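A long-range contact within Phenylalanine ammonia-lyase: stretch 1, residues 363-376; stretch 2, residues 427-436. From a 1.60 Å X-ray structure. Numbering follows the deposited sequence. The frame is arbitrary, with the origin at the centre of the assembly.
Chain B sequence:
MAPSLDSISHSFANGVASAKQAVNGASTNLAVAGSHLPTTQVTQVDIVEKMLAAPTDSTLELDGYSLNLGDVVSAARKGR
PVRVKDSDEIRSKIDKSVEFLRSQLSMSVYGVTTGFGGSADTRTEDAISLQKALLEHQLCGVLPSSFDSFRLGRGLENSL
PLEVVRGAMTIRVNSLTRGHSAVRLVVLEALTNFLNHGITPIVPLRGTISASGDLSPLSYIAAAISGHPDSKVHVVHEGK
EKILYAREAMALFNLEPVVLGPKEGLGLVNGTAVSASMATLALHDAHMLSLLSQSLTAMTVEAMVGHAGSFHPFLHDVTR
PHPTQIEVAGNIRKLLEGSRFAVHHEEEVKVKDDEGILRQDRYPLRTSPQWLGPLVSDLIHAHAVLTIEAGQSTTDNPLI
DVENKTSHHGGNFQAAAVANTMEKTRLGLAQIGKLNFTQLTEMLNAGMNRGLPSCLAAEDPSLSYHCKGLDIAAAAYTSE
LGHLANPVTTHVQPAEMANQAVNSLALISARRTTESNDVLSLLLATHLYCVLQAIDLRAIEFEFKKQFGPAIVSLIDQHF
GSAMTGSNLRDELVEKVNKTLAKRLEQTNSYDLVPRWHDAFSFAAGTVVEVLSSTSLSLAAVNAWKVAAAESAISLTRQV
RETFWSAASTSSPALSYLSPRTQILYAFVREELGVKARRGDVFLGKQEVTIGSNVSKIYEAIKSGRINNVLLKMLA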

ATOM      1  N   TYR B 363     -26.750  -3.924  -1.252  1.00  7.90           N
ATOM      2  CA  TYR B 363     -26.065  -2.673  -1.545  1.00  8.73           C
ATOM      3  C   TYR B 363     -25.395  -2.632  -2.906  1.00  7.80           C
ATOM      4  O   TYR B 363     -25.274  -1.506  -3.499  1.00  9.40           O
ATOM      5  CB  TYR B 363     -25.053  -2.329  -0.447  1.00  9.76           C
ATOM      6  CG  TYR B 363     -25.605  -1.835   0.868  1.00  7.24           C
ATOM      7  CD1 TYR B 363     -26.947  -1.932   1.220  1.00 12.15           C
ATOM      8  CD2 TYR B 363     -24.696  -1.377   1.836  1.00 13.58           C
ATOM      9  CE1 TYR B 363     -27.395  -1.490   2.510  1.00 13.04           C
ATOM     10  CE2 TYR B 363     -25.108  -0.995   3.042  1.00 12.64           C
ATOM     11  CZ  TYR B 363     -26.428  -1.020   3.386  1.00 13.21           C
ATOM     12  OH  TYR B 363     -26.718  -0.610   4.683  1.00 18.71           O
ATOM     13  N   PRO B 364     -24.880  -3.782  -3.426  1.00  8.50           N
ATOM     14  CA  PRO B 364     -24.261  -3.700  -4.752  1.00  9.37           C
ATOM     15  C   PRO B 364     -25.138  -3.087  -5.859  1.00  9.94           C
ATOM     16  O   PRO B 364     -24.651  -2.424  -6.753  1.00  9.22           O
ATOM     17  CB  PRO B 364     -23.854  -5.157  -5.034  1.00 10.97           C
ATOM     18  CG  PRO B 364     -23.515  -5.642  -3.598  1.00  9.53           C
ATOM     19  CD  PRO B 364     -24.690  -5.124  -2.818  1.00  8.99           C
ATOM     20  N   LEU B 365     -26.441  -3.290  -5.753  1.00  9.23           N
ATOM     21  CA  LEU B 365     -27.396  -2.691  -6.672  1.00  9.95           C
ATOM     22  C   LEU B 365     -27.959  -1.371  -6.118  1.00 10.59           C
ATOM     23  O   LEU B 365     -27.943  -0.341  -6.800  1.00 10.30           O
ATOM     24  CB  LEU B 365     -28.534  -3.691  -6.903  1.00 10.39           C
ATOM     25  CG  LEU B 365     -28.101  -4.947  -7.668  1.00 11.78           C
ATOM     26  CD1 LEU B 365     -29.322  -5.887  -7.875  1.00 12.78           C
ATOM     27  CD2 LEU B 365     -27.375  -4.640  -9.023  1.00 13.03           C
ATOM     28  N   ARG B 366     -28.452  -1.399  -4.883  1.00 10.78           N
ATOM     29  CA  ARG B 366     -29.191  -0.255  -4.330  1.00 11.25           C
ATOM     30  C   ARG B 366     -28.309   0.962  -4.033  1.00 10.20           C
ATOM     31  O   ARG B 366     -28.818   2.075  -4.031  1.00 10.31           O
ATOM     32  CB  ARG B 366     -29.964  -0.666  -3.095  1.00  9.79           C
ATOM     33  CG  ARG B 366     -30.708   0.467  -2.334  1.00 10.46           C
ATOM     34  CD  ARG B 366     -31.839  -0.084  -1.503  1.00 12.30           C
ATOM     35  NE  ARG B 366     -31.439  -1.123  -0.556  1.00 13.05           N
ATOM     36  CZ  ARG B 366     -31.286  -0.963   0.753  1.00 11.34           C
ATOM     37  NH1 ARG B 366     -31.409   0.232   1.324  1.00 12.57           N
ATOM     38  NH2 ARG B 366     -30.969  -2.008   1.500  1.00 15.09           N
ATOM     39  N   THR B 367     -27.014   0.747  -3.793  1.00  7.75           N
ATOM     40  CA  THR B 367     -26.108   1.883  -3.529  1.00  9.03           C
ATOM     41  C   THR B 367     -25.173   2.170  -4.689  1.00  8.09           C
ATOM     42  O   THR B 367     -24.184   2.937  -4.542  1.00  8.14           O
ATOM     43  CB  THR B 367     -25.255   1.700  -2.218  1.00  9.50           C
ATOM     44  OG1 THR B 367     -24.224   0.727  -2.419  1.00  7.66           O
ATOM     45  CG2 THR B 367     -26.122   1.376  -1.016  1.00  8.37           C
ATOM     46  N   SER B 368     -25.460   1.599  -5.865  1.00  8.51           N
ATOM     47  CA  SER B 368     -24.573   1.760  -7.019  1.00  7.17           C
ATOM     48  C   SER B 368     -24.336   3.221  -7.428  1.00  8.35           C
ATOM     49  O   SER B 368     -23.197   3.605  -7.681  1.00  8.93           O
ATOM     50  CB  SER B 368     -24.980   0.821  -8.169  1.00  9.16           C
ATOM     51  OG  SER B 368     -26.344   0.948  -8.544  1.00  8.54           O
ATOM     52  N   PRO B 369     -25.398   4.070  -7.467  1.00  9.31           N
ATOM     53  CA  PRO B 369     -25.079   5.494  -7.858  1.00  8.10           C
ATOM     54  C   PRO B 369     -24.172   6.189  -6.829  1.00 10.20           C
ATOM     55  O   PRO B 369     -23.310   7.013  -7.193  1.00  9.32           O
ATOM     56  CB  PRO B 369     -26.446   6.165  -7.945  1.00  8.90           C
ATOM     57  CG  PRO B 369     -27.438   4.984  -8.095  1.00  8.93           C
ATOM     58  CD  PRO B 369     -26.854   3.891  -7.246  1.00  7.36           C
ATOM     59  N   GLN B 370     -24.432   5.890  -5.567  1.00  6.11           N
ATOM     60  CA  GLN B 370     -23.681   6.465  -4.482  1.00  6.39           C
ATOM     61  C   GLN B 370     -22.239   5.925  -4.486  1.00  7.20           C
ATOM     62  O   GLN B 370     -21.308   6.598  -4.026  1.00  8.61           O
ATOM     63  CB  GLN B 370     -24.397   6.202  -3.148  1.00  8.00           C
ATOM     64  CG  GLN B 370     -25.765   6.838  -2.995  1.00  6.91           C
ATOM     65  CD  GLN B 370     -26.873   6.001  -3.513  1.00  7.27           C
ATOM     66  OE1 GLN B 370     -26.643   4.976  -4.116  1.00  8.83           O
ATOM     67  NE2 GLN B 370     -28.110   6.421  -3.236  1.00  5.49           N
ATOM     68  N   TRP B 371     -22.035   4.705  -4.994  1.00  7.49           N
ATOM     69  CA  TRP B 371     -20.711   4.113  -5.040  1.00  8.59           C
ATOM     70  C   TRP B 371     -19.941   4.615  -6.279  1.00  8.90           C
ATOM     71  O   TRP B 371     -18.740   4.938  -6.207  1.00 11.53           O
ATOM     72  CB  TRP B 371     -20.853   2.602  -5.192  1.00  9.74           C
ATOM     73  CG  TRP B 371     -19.538   1.861  -4.979  1.00  8.59           C
ATOM     74  CD1 TRP B 371     -18.677   1.350  -5.916  1.00  9.43           C
ATOM     75  CD2 TRP B 371     -18.952   1.547  -3.701  1.00 10.61           C
ATOM     76  NE1 TRP B 371     -17.611   0.718  -5.291  1.00  9.80           N
ATOM     77  CE2 TRP B 371     -17.761   0.826  -3.939  1.00 10.70           C
ATOM     78  CE3 TRP B 371     -19.315   1.828  -2.380  1.00  8.46           C
ATOM     79  CZ2 TRP B 371     -16.940   0.371  -2.892  1.00 10.17           C
ATOM     80  CZ3 TRP B 371     -18.494   1.371  -1.358  1.00 11.62           C
ATOM     81  CH2 TRP B 371     -17.330   0.667  -1.623  1.00 10.90           C
ATOM     82  N   LEU B 372     -20.614   4.650  -7.423  1.00  7.67           N
ATOM     83  CA  LEU B 372     -19.941   5.028  -8.660  1.00  7.48           C
ATOM     84  C   LEU B 372     -19.801   6.555  -8.819  1.00  7.69           C
ATOM     85  O   LEU B 372     -18.896   7.068  -9.516  1.00  8.71           O
ATOM     86  CB  LEU B 372     -20.718   4.435  -9.824  1.00  8.54           C
ATOM     87  CG  LEU B 372     -20.623   2.902  -9.974  1.00  8.38           C
ATOM     88  CD1 LEU B 372     -21.590   2.415 -11.073  1.00 14.18           C
ATOM     89  CD2 LEU B 372     -19.239   2.397 -10.239  1.00  9.93           C
ATOM     90  N   GLY B 373     -20.745   7.322  -8.263  1.00  6.48           N
ATOM     91  CA  GLY B 373     -20.758   8.770  -8.474  1.00  8.32           C
ATOM     92  C   GLY B 373     -19.422   9.443  -8.156  1.00  8.37           C
ATOM     93  O   GLY B 373     -18.862  10.203  -8.987  1.00  8.02           O
ATOM     94  N   PRO B 374     -18.881   9.162  -6.969  1.00  7.78           N
ATOM     95  CA  PRO B 374     -17.635   9.839  -6.626  1.00  7.56           C
ATOM     96  C   PRO B 374     -16.488   9.602  -7.566  1.00  9.16           C
ATOM     97  O   PRO B 374     -15.759  10.536  -7.937  1.00 11.19           O
ATOM     98  CB  PRO B 374     -17.350   9.345  -5.211  1.00 11.51           C
ATOM     99  CG  PRO B 374     -18.681   9.124  -4.636  1.00 10.70           C
ATOM    100  CD  PRO B 374     -19.413   8.438  -5.814  1.00 10.72           C
ATOM    101  N   LEU B 375     -16.323   8.359  -7.981  1.00  9.17           N
ATOM    102  CA  LEU B 375     -15.218   8.042  -8.847  1.00  9.03           C
ATOM    103  C   LEU B 375     -15.460   8.602 -10.278  1.00  9.90           C
ATOM    104  O   LEU B 375     -14.508   8.926 -11.014  1.00 10.93           O
ATOM    105  CB  LEU B 375     -14.913   6.568  -8.878  1.00 12.42           C
ATOM    106  CG  LEU B 375     -15.910   5.614  -9.484  1.00 11.80           C
ATOM    107  CD1 LEU B 375     -15.689   5.413 -10.981  1.00 13.59           C
ATOM    108  CD2 LEU B 375     -15.857   4.274  -8.667  1.00 13.87           C
ATOM    109  N   VAL B 376     -16.722   8.734 -10.668  1.00  8.99           N
ATOM    110  CA  VAL B 376     -17.018   9.349 -11.951  1.00  7.19           C
ATOM    111  C   VAL B 376     -16.629  10.795 -11.939  1.00  9.53           C
ATOM    112  O   VAL B 376     -16.124  11.315 -12.938  1.00  9.48           O
ATOM    113  CB  VAL B 376     -18.488   9.111 -12.351  1.00  7.95           C
ATOM    114  CG1 VAL B 376     -18.886   9.939 -13.581  1.00 11.93           C
ATOM    115  CG2 VAL B 376     -18.667   7.632 -12.628  1.00  9.71           C
ATOM    116  N   LEU B 427      -7.394   3.991  -8.440  1.00  9.59           N
ATOM    117  CA  LEU B 427      -8.185   3.719  -7.255  1.00 10.14           C
ATOM    118  C   LEU B 427      -9.633   3.586  -7.684  1.00  9.05           C
ATOM    119  O   LEU B 427     -10.327   2.654  -7.281  1.00  9.10           O
ATOM    120  CB  LEU B 427      -7.986   4.819  -6.190  1.00 11.93           C
ATOM    121  CG  LEU B 427      -8.787   4.591  -4.895  1.00 12.16           C
ATOM    122  CD1 LEU B 427      -8.557   3.265  -4.235  1.00  9.53           C
ATOM    123  CD2 LEU B 427      -8.475   5.718  -3.964  1.00 13.81           C
ATOM    124  N   GLY B 428     -10.099   4.479  -8.543  1.00  9.47           N
ATOM    125  CA  GLY B 428     -11.448   4.311  -9.114  1.00 10.53           C
ATOM    126  C   GLY B 428     -11.744   2.994  -9.793  1.00 11.84           C
ATOM    127  O   GLY B 428     -12.803   2.411  -9.606  1.00  9.88           O
ATOM    128  N   LEU B 429     -10.772   2.512 -10.567  1.00  9.44           N
ATOM    129  CA  LEU B 429     -10.893   1.213 -11.270  1.00  9.59           C
ATOM    130  C   LEU B 429     -11.086   0.095 -10.239  1.00  8.88           C
ATOM    131  O   LEU B 429     -11.869  -0.854 -10.444  1.00  7.87           O
ATOM    132  CB  LEU B 429      -9.701   0.956 -12.185  1.00  8.65           C
ATOM    133  CG  LEU B 429      -9.600   1.923 -13.364  1.00  8.52           C
ATOM    134  CD1 LEU B 429      -8.239   1.817 -14.025  1.00 10.67           C
ATOM    135  CD2 LEU B 429     -10.765   1.705 -14.355  1.00  9.41           C
ATOM    136  N   ALA B 430     -10.376   0.193  -9.122  1.00  8.59           N
ATOM    137  CA  ALA B 430     -10.500  -0.822  -8.089  1.00  9.50           C
ATOM    138  C   ALA B 430     -11.896  -0.748  -7.449  1.00  8.68           C
ATOM    139  O   ALA B 430     -12.476  -1.765  -7.078  1.00  9.47           O
ATOM    140  CB  ALA B 430      -9.445  -0.633  -7.034  1.00 11.22           C
ATOM    141  N   GLN B 431     -12.428   0.452  -7.304  1.00  9.61           N
ATOM    142  CA  GLN B 431     -13.758   0.633  -6.727  1.00  9.50           C
ATOM    143  C   GLN B 431     -14.869   0.135  -7.667  1.00  9.72           C
ATOM    144  O   GLN B 431     -15.845  -0.495  -7.220  1.00 10.03           O
ATOM    145  CB  GLN B 431     -14.047   2.081  -6.345  1.00  8.56           C
ATOM    146  CG  GLN B 431     -13.090   2.608  -5.270  1.00 10.26           C
ATOM    147  CD  GLN B 431     -13.035   1.724  -4.085  1.00 20.47           C
ATOM    148  OE1 GLN B 431     -13.938   1.754  -3.244  1.00 26.35           O
ATOM    149  NE2 GLN B 431     -11.969   0.907  -3.989  1.00 28.98           N
ATOM    150  N   ILE B 432     -14.750   0.429  -8.959  1.00  9.86           N
ATOM    151  CA  ILE B 432     -15.659  -0.145  -9.958  1.00  8.54           C
ATOM    152  C   ILE B 432     -15.578  -1.665  -9.872  1.00  9.35           C
ATOM    153  O   ILE B 432     -16.590  -2.367  -9.772  1.00  9.86           O
ATOM    154  CB  ILE B 432     -15.275   0.291 -11.404  1.00  9.81           C
ATOM    155  CG1 ILE B 432     -15.419   1.810 -11.579  1.00  9.54           C
ATOM    156  CG2 ILE B 432     -16.137  -0.474 -12.433  1.00  8.64           C
ATOM    157  CD1 ILE B 432     -14.820   2.351 -12.842  1.00 10.82           C
ATOM    158  N   GLY B 433     -14.355  -2.206  -9.904  1.00  9.15           N
ATOM    159  CA  GLY B 433     -14.179  -3.662  -9.826  1.00  8.59           C
ATOM    160  C   GLY B 433     -14.852  -4.262  -8.566  1.00  7.69           C
ATOM    161  O   GLY B 433     -15.575  -5.273  -8.649  1.00 10.70           O
ATOM    162  N   LYS B 434     -14.627  -3.693  -7.392  1.00  9.28           N
ATOM    163  CA  LYS B 434     -15.274  -4.201  -6.195  1.00  9.36           C
ATOM    164  C   LYS B 434     -16.797  -4.191  -6.338  1.00  9.10           C
ATOM    165  O   LYS B 434     -17.443  -5.172  -6.017  1.00 12.02           O
ATOM    166  CB  LYS B 434     -14.803  -3.405  -4.984  1.00 10.32           C
ATOM    167  CG  LYS B 434     -15.416  -3.895  -3.702  1.00  9.45           C
ATOM    168  CD  LYS B 434     -14.965  -5.286  -3.282  1.00 10.26           C
ATOM    169  CE  LYS B 434     -15.564  -5.634  -1.920  1.00 16.62           C
ATOM    170  NZ  LYS B 434     -15.051  -6.893  -1.225  1.00 17.20           N
ATOM    171  N   LEU B 435     -17.376  -3.127  -6.884  1.00  9.76           N
ATOM    172  CA  LEU B 435     -18.822  -3.091  -7.099  1.00  7.97           C
ATOM    173  C   LEU B 435     -19.332  -4.210  -7.976  1.00  9.63           C
ATOM    174  O   LEU B 435     -20.228  -4.985  -7.600  1.00  9.35           O
ATOM    175  CB  LEU B 435     -19.217  -1.758  -7.742  1.00  9.69           C
ATOM    176  CG  LEU B 435     -20.749  -1.573  -7.849  1.00  8.18           C
ATOM    177  CD1 LEU B 435     -21.395  -1.554  -6.398  1.00 11.45           C
ATOM    178  CD2 LEU B 435     -21.099  -0.341  -8.614  1.00 13.08           C
ATOM    179  N   ASN B 436     -18.778  -4.296  -9.172  1.00 10.33           N
ATOM    180  CA  ASN B 436     -19.280  -5.292 -10.100  1.00 10.52           C
ATOM    181  C   ASN B 436     -18.956  -6.699  -9.577  1.00 10.89           C
ATOM    182  O   ASN B 436     -19.731  -7.622  -9.780  1.00  9.85           O
ATOM    183  CB  ASN B 436     -18.735  -5.050 -11.521  1.00  9.79           C
ATOM    184  CG  ASN B 436     -19.265  -3.740 -12.102  1.00 11.80           C
ATOM    185  OD1 ASN B 436     -18.530  -2.814 -12.269  1.00 14.05           O
ATOM    186  ND2 ASN B 436     -20.579  -3.668 -12.368  1.00 15.95           N
TER

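This is a nearly antiparallel helix-to-helix packing, apolar for most of its length and fixed by a single hydrogen bond from a tryptophan ring to a backbone carbonyl. The helix of 368-376 and that of 427-436 run at 164° to one another, with axes 9.8 Å apart at closest approach. The two stretches together bury 479 Å², both sides summed.

Leu 435 contributes the largest share of that area. Its side chain is a knob in a hole formed by Pro 364, Ser 368, Trp 371 and Leu 372, so the socket draws on both helices of the first stretch, before and after the break at Thr 367. CD1 of Leu 435 lies over one face of the Trp 371 ring and also comes 3.4 Å from the carbonyl O of Pro 364. CD2 of Leu 435 reaches 3.5 Å from CG of Leu 372 and 4.1 Å from CB of Ser 368. Trp 371 is within reach of both methyls, while CD1 is the nearer to the carbonyl of Pro 364 and CD2 the nearer to Leu 372 and Ser 368. Ser 368 can present its CB to a leucine at little polar cost, because its OG donates to O of Leu 365, 2.7 Å away, within its own stretch.

Trp 371, with chi1 in the t well, points toward the second helix and uses face and edge differently. While the face takes a leucine methyl, the edge directs NE1 of Trp 371 to O of Gln 431 at 2.9 Å, with an N-H...O angle of 158°. O of Gln 431 also accepts the helical bond from N of Leu 435, 3.1 Å away, so the indole joins the helix without displacing its own bonding. The Gln 431 side chain stays close as well: its OE1 lies 3.3 Å from CZ2 of Trp 371, a contact with ring carbon.

One turn further along, Leu 375 points toward the partner helix where the backbones come nearest, its CA 5.3 Å from that of Gly 428. Its CD2 packs 3.7 Å from O of Gly 428 and 3.7 Å from CB of Gln 431, while its CD1 lies 3.7 Å from CG1 of Ile 432. Glycine leaves bare backbone here, yet the close approach does not strictly demand it: an ideal CB on Gly 428 would point toward the first stretch, 3.6 Å from CB of Leu 375, and there is room for it.

Ile 432 completes the apolar strip, its CG1 also 4.1 Å from CD2 of Leu 372. The rules to read are a leucine knob in a mixed socket, a tryptophan that packs and bonds at once, and a leucine set against glycine at the close end.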